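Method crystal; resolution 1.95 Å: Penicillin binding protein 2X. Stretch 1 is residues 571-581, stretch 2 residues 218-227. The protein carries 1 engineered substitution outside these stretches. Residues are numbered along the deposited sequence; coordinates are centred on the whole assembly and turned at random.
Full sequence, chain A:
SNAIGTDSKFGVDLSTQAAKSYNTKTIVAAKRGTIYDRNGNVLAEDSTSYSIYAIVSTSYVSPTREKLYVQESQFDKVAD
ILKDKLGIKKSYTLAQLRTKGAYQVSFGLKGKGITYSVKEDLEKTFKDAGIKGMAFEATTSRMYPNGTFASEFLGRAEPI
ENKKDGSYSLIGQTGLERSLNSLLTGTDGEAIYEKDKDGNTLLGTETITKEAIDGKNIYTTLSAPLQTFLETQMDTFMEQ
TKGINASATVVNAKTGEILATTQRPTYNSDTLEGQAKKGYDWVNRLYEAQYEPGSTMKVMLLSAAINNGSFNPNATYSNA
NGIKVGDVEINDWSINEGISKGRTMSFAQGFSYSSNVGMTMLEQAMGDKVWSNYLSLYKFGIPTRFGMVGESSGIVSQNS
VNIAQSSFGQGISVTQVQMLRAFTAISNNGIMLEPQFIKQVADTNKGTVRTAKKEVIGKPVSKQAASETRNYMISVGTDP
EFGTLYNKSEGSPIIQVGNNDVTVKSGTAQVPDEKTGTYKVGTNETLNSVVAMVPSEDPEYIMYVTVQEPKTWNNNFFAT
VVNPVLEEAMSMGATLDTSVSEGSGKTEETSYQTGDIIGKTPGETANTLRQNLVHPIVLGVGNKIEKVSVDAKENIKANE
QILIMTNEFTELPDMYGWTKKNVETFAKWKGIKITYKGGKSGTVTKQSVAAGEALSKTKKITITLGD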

ATOM      1  N   SER A 571      17.934 -11.650   9.302  1.00 34.00           N
ATOM      2  CA  SER A 571      18.507 -12.936   8.914  1.00 38.04           C
ATOM      3  C   SER A 571      18.421 -13.203   7.398  1.00 39.60           C
ATOM      4  O   SER A 571      19.191 -14.013   6.886  1.00 39.35           O
ATOM      5  CB  SER A 571      17.829 -14.094   9.657  1.00 40.07           C
ATOM      6  OG  SER A 571      16.511 -14.283   9.159  1.00 40.96           O
ATOM      7  N   MET A 572      17.508 -12.527   6.691  1.00 40.55           N
ATOM      8  CA  MET A 572      17.317 -12.773   5.252  1.00 46.74           C
ATOM      9  C   MET A 572      18.409 -12.215   4.339  1.00 55.17           C
ATOM     10  O   MET A 572      18.785 -12.879   3.361  1.00 61.26           O
ATOM     11  CB  MET A 572      15.930 -12.321   4.809  1.00 45.22           C
ATOM     12  CG  MET A 572      14.850 -13.237   5.367  1.00 44.28           C
ATOM     13  SD  MET A 572      13.161 -12.677   5.079  1.00 44.03           S
ATOM     14  CE  MET A 572      13.021 -12.958   3.316  1.00 46.22           C
ATOM     15  N   GLY A 573      18.921 -11.025   4.639  1.00 59.10           N
ATOM     16  CA  GLY A 573      20.024 -10.453   3.851  1.00 62.99           C
ATOM     17  C   GLY A 573      19.667 -10.162   2.405  1.00 64.13           C
ATOM     18  O   GLY A 573      18.709  -9.444   2.129  1.00 65.04           O
ATOM     19  N   ALA A 574      20.432 -10.753   1.489  1.00 69.17           N
ATOM     20  CA  ALA A 574      20.247 -10.566   0.047  1.00 72.23           C
ATOM     21  C   ALA A 574      18.889 -11.022  -0.505  1.00 72.42           C
ATOM     22  O   ALA A 574      18.605 -10.806  -1.682  1.00 74.69           O
ATOM     23  CB  ALA A 574      21.372 -11.261  -0.714  1.00 76.63           C
ATOM     24  N   THR A 575      18.062 -11.668   0.312  1.00 68.72           N
ATOM     25  CA  THR A 575      16.737 -12.062  -0.167  1.00 69.05           C
ATOM     26  C   THR A 575      15.812 -10.837  -0.150  1.00 66.04           C
ATOM     27  O   THR A 575      14.939 -10.704  -1.019  1.00 67.65           O
ATOM     28  CB  THR A 575      16.136 -13.219   0.658  1.00 70.52           C
ATOM     29  OG1 THR A 575      17.082 -14.292   0.748  1.00 71.87           O
ATOM     30  CG2 THR A 575      14.863 -13.744   0.010  1.00 72.64           C
ATOM     31  N   LEU A 576      16.012  -9.946   0.828  1.00 59.67           N
ATOM     32  CA  LEU A 576      15.211  -8.722   0.932  1.00 56.85           C
ATOM     33  C   LEU A 576      15.779  -7.561   0.115  1.00 59.60           C
ATOM     34  O   LEU A 576      15.027  -6.671  -0.287  1.00 57.09           O
ATOM     35  CB  LEU A 576      15.038  -8.277   2.394  1.00 54.70           C
ATOM     36  CG  LEU A 576      14.144  -9.119   3.305  1.00 49.65           C
ATOM     37  CD1 LEU A 576      14.137  -8.560   4.716  1.00 46.27           C
ATOM     38  CD2 LEU A 576      12.737  -9.172   2.754  1.00 48.64           C
ATOM     39  N   ASP A 577      17.095  -7.540  -0.100  1.00 59.91           N
ATOM     40  CA  ASP A 577      17.720  -6.491  -0.920  1.00 62.09           C
ATOM     41  C   ASP A 577      17.344  -6.726  -2.381  1.00 58.00           C
ATOM     42  O   ASP A 577      16.839  -5.832  -3.054  1.00 61.33           O
ATOM     43  CB  ASP A 577      19.257  -6.510  -0.793  1.00 67.64           C
ATOM     44  CG  ASP A 577      19.753  -6.228   0.631  1.00 72.12           C
ATOM     45  OD1 ASP A 577      19.080  -5.485   1.380  1.00 72.46           O
ATOM     46  OD2 ASP A 577      20.842  -6.739   0.986  1.00 74.23           O
ATOM     47  N   THR A 578      17.571  -7.950  -2.848  1.00 56.78           N
ATOM     48  CA  THR A 578      17.304  -8.322  -4.233  1.00 59.21           C
ATOM     49  C   THR A 578      15.823  -8.495  -4.562  1.00 56.11           C
ATOM     50  O   THR A 578      14.968  -8.698  -3.691  1.00 51.05           O
ATOM     51  CB  THR A 578      18.015  -9.642  -4.645  1.00 61.39           C
ATOM     52  OG1 THR A 578      17.487 -10.749  -3.897  1.00 62.14           O
ATOM     53  CG2 THR A 578      19.528  -9.541  -4.447  1.00 66.52           C
ATOM     54  N   SER A 579      15.569  -8.433  -5.860  1.00 50.33           N
ATOM     55  CA  SER A 579      14.269  -8.608  -6.439  1.00 50.36           C
ATOM     56  C   SER A 579      14.524  -8.924  -7.919  1.00 52.04           C
ATOM     57  O   SER A 579      15.671  -9.183  -8.315  1.00 45.20           O
ATOM     58  CB  SER A 579      13.456  -7.317  -6.284  1.00 52.19           C
ATOM     59  OG  SER A 579      14.133  -6.218  -6.870  1.00 51.61           O
ATOM     60  N   VAL A 580      13.467  -8.902  -8.727  1.00 51.90           N
ATOM     61  CA  VAL A 580      13.624  -9.083 -10.177  1.00 57.29           C
ATOM     62  C   VAL A 580      14.484  -7.963 -10.800  1.00 58.88           C
ATOM     63  O   VAL A 580      14.899  -8.093 -11.949  1.00 60.03           O
ATOM     64  CB  VAL A 580      12.266  -9.177 -10.923  1.00 56.27           C
ATOM     65  CG1 VAL A 580      11.575 -10.498 -10.614  1.00 58.57           C
ATOM     66  CG2 VAL A 580      11.369  -7.981 -10.607  1.00 55.72           C
ATOM     67  N   SER A 581      14.729  -6.875 -10.046  1.00 64.15           N
ATOM     68  CA  SER A 581      15.621  -5.776 -10.482  1.00 70.88           C
ATOM     69  C   SER A 581      16.989  -6.327 -10.883  1.00 78.70           C
ATOM     70  O   SER A 581      17.528  -5.940 -11.918  1.00 77.69           O
ATOM     71  CB  SER A 581      15.838  -4.745  -9.363  1.00 71.43           C
ATOM     72  OG  SER A 581      14.622  -4.186  -8.900  1.00 74.07           O
TER
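Stretch 2 218-227: IYTTLSAPLQ

Stretch 2 runs antiparallel in register to stretch 1: the nearest CA pairs are Y219 with V580 (CA to CA 8.0 Å), S223 with L576 (CA to CA 6.7 Å) and L226 with M572 (CA to CA 8.6 Å), so one number rises as the other falls. No hydrogen bond joins the two segments directly. They meet through side chains, burying 297 Å² summed over both sides, and the register pairs are spaced by three or four residues along stretch 2.

I218 to T220 form the end of a strand. The extended backbone (phi/psi -96/113 at Y219) alternates its side chains, and of these three residues only Y219 reaches stretch 1. Its CB points toward the partner, and with chi1 at -68° (m) and chi2 at 77° the ring meets V580, in the loop that follows the 574-577 helix. V580 CG2 stands 4.0 Å from the centroid of the Y219 ring and 21° off the ring normal, which places this methyl over the face as a CH-pi contact. V580 CG1 approaches Y219 CE2 to 3.3 Å, a tight apolar contact.

T221 and L222 carry the chain from strand to helix without touching stretch 1. L222 N makes a weak bond to T220 OG1 (3.4 Å, angle 143°), and the CA-to-CB bond of L222 points away from stretch 1.

S223, the N-cap of the following helix, has the shortest of the three CA to CA distances, 6.7 Å from S223 CA to L576 CA. Its chi1 of 169° (t) lets OG accept a weak capping bond from L226 N at 3.5 Å, with an angle of 164°, while Q227 N donates to S223 O at 2.8 Å in the first turn. L576 points its CB sideways, yet the end of its side chain comes nearer, bringing L576 CD2 to 3.2 Å from S223 CB. M572 CE lies 3.2 Å from S223 OG. A water whose oxygen lies 2.5 Å from S223 OG donates a weak bond to T575 O, 3.3 Å away, giving the segments a polar link through solvent.

From A224 the backbone is helical, phi/psi -52/-44 there and -66/-44 at L226. A224 turns away, whereas P225 and L226 turn toward stretch 1. M572, with chi angles m, t and p, meets both: its CE is 3.8 Å from P225 CB and its SD 4.2 Å from L226 CB. L226 also reaches L576, with L226 CD2 4.4 Å from L576 CD1, a looser apolar contact. Q227 continues the helix beyond reach of stretch 1; its side-chain amide is hydrogen-bonded elsewhere in the structure.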

ATOM      1  N   ILE A 218       2.626  -7.295 -12.155  1.00 23.35           N
ATOM      2  CA  ILE A 218       3.083  -6.362 -11.132  1.00 23.56           C
ATOM      3  C   ILE A 218       3.848  -7.116 -10.085  1.00 22.10           C
ATOM      4  O   ILE A 218       3.303  -8.037  -9.489  1.00 22.01           O
ATOM      5  CB  ILE A 218       1.894  -5.634 -10.457  1.00 23.18           C
ATOM      6  CG1 ILE A 218       1.084  -4.839 -11.481  1.00 23.92           C
ATOM      7  CG2 ILE A 218       2.377  -4.720  -9.335  1.00 24.61           C
ATOM      8  CD1 ILE A 218       1.794  -3.644 -12.047  1.00 25.45           C
ATOM      9  N   TYR A 219       5.117  -6.761  -9.912  1.00 21.54           N
ATOM     10  CA  TYR A 219       5.943  -7.296  -8.851  1.00 21.92           C
ATOM     11  C   TYR A 219       5.879  -6.285  -7.724  1.00 21.90           C
ATOM     12  O   TYR A 219       6.342  -5.162  -7.872  1.00 23.50           O
ATOM     13  CB  TYR A 219       7.400  -7.474  -9.291  1.00 22.88           C
ATOM     14  CG  TYR A 219       7.587  -8.562 -10.326  1.00 24.10           C
ATOM     15  CD1 TYR A 219       7.253  -8.344 -11.653  1.00 25.04           C
ATOM     16  CD2 TYR A 219       8.110  -9.800  -9.979  1.00 25.23           C
ATOM     17  CE1 TYR A 219       7.421  -9.342 -12.621  1.00 26.24           C
ATOM     18  CE2 TYR A 219       8.276 -10.808 -10.940  1.00 26.88           C
ATOM     19  CZ  TYR A 219       7.935 -10.563 -12.252  1.00 26.80           C
ATOM     20  OH  TYR A 219       8.097 -11.539 -13.194  1.00 29.59           O
ATOM     21  N   THR A 220       5.279  -6.667  -6.611  1.00 21.95           N
ATOM     22  CA  THR A 220       5.234  -5.801  -5.464  1.00 21.64           C
ATOM     23  C   THR A 220       6.568  -5.843  -4.736  1.00 22.58           C
ATOM     24  O   THR A 220       7.454  -6.671  -5.044  1.00 21.92           O
ATOM     25  CB  THR A 220       4.105  -6.184  -4.493  1.00 20.84           C
ATOM     26  OG1 THR A 220       4.368  -7.466  -3.913  1.00 21.17           O
ATOM     27  CG2 THR A 220       2.778  -6.193  -5.202  1.00 20.44           C
ATOM     28  N   THR A 221       6.718  -4.943  -3.767  1.00 20.48           N
ATOM     29  CA  THR A 221       7.926  -4.878  -2.948  1.00 20.33           C
ATOM     30  C   THR A 221       7.905  -5.895  -1.820  1.00 19.65           C
ATOM     31  O   THR A 221       8.912  -6.084  -1.130  1.00 20.78           O
ATOM     32  CB  THR A 221       8.068  -3.470  -2.316  1.00 19.45           C
ATOM     33  OG1 THR A 221       6.855  -3.139  -1.654  1.00 18.25           O
ATOM     34  CG2 THR A 221       8.352  -2.454  -3.382  1.00 19.90           C
ATOM     35  N   LEU A 222       6.756  -6.541  -1.608  1.00 19.89           N
ATOM     36  CA  LEU A 222       6.614  -7.513  -0.515  1.00 19.70           C
ATOM     37  C   LEU A 222       7.558  -8.711  -0.634  1.00 19.96           C
ATOM     38  O   LEU A 222       7.923  -9.117  -1.715  1.00 18.35           O
ATOM     39  CB  LEU A 222       5.188  -8.060  -0.418  1.00 20.25           C
ATOM     40  CG  LEU A 222       3.987  -7.148  -0.191  1.00 21.31           C
ATOM     41  CD1 LEU A 222       2.735  -8.014  -0.113  1.00 23.19           C
ATOM     42  CD2 LEU A 222       4.107  -6.289   1.052  1.00 21.35           C
ATOM     43  N   SER A 223       7.981  -9.209   0.522  1.00 21.20           N
ATOM     44  CA  SER A 223       8.764 -10.417   0.650  1.00 22.77           C
ATOM     45  C   SER A 223       7.814 -11.462   1.185  1.00 23.15           C
ATOM     46  O   SER A 223       7.409 -11.381   2.362  1.00 20.82           O
ATOM     47  CB  SER A 223       9.880 -10.201   1.651  1.00 24.93           C
ATOM     48  OG  SER A 223      10.507 -11.425   1.992  1.00 25.46           O
ATOM     49  N   ALA A 224       7.422 -12.421   0.348  1.00 23.69           N
ATOM     50  CA  ALA A 224       6.503 -13.465   0.818  1.00 25.70           C
ATOM     51  C   ALA A 224       6.944 -14.180   2.095  1.00 27.02           C
ATOM     52  O   ALA A 224       6.113 -14.361   2.996  1.00 26.67           O
ATOM     53  CB  ALA A 224       6.147 -14.456  -0.293  1.00 27.07           C
ATOM     54  N   PRO A 225       8.243 -14.566   2.208  1.00 28.01           N
ATOM     55  CA  PRO A 225       8.687 -15.217   3.449  1.00 29.58           C
ATOM     56  C   PRO A 225       8.492 -14.343   4.685  1.00 27.49           C
ATOM     57  O   PRO A 225       7.997 -14.813   5.721  1.00 27.08           O
ATOM     58  CB  PRO A 225      10.196 -15.463   3.212  1.00 31.54           C
ATOM     59  CG  PRO A 225      10.359 -15.475   1.723  1.00 31.64           C
ATOM     60  CD  PRO A 225       9.288 -14.584   1.169  1.00 30.65           C
ATOM     61  N   LEU A 226       8.875 -13.071   4.581  1.00 26.51           N
ATOM     62  CA  LEU A 226       8.731 -12.158   5.706  1.00 24.15           C
ATOM     63  C   LEU A 226       7.259 -11.928   6.010  1.00 22.61           C
ATOM     64  O   LEU A 226       6.854 -11.917   7.175  1.00 22.91           O
ATOM     65  CB  LEU A 226       9.398 -10.815   5.419  1.00 24.69           C
ATOM     66  CG  LEU A 226       9.383  -9.826   6.585  1.00 25.23           C
ATOM     67  CD1 LEU A 226      10.176 -10.397   7.745  1.00 26.96           C
ATOM     68  CD2 LEU A 226       9.947  -8.482   6.162  1.00 24.90           C
ATOM     69  N   GLN A 227       6.472 -11.724   4.961  1.00 20.95           N
ATOM     70  CA  GLN A 227       5.029 -11.495   5.116  1.00 20.51           C
ATOM     71  C   GLN A 227       4.356 -12.671   5.824  1.00 21.90           C
ATOM     72  O   GLN A 227       3.548 -12.463   6.718  1.00 22.76           O
ATOM     73  CB  GLN A 227       4.377 -11.268   3.765  1.00 19.68           C
ATOM     74  CG  GLN A 227       2.870 -11.000   3.821  1.00 19.64           C
ATOM     75  CD  GLN A 227       2.518  -9.587   4.297  1.00 19.36           C
ATOM     76  OE1 GLN A 227       3.128  -8.598   3.866  1.00 19.68           O
ATOM     77  NE2 GLN A 227       1.494  -9.485   5.121  1.00 18.99           N
TER
HETATM   78  O   HOH W   1      12.021 -11.916   0.043  1.00 34.26           O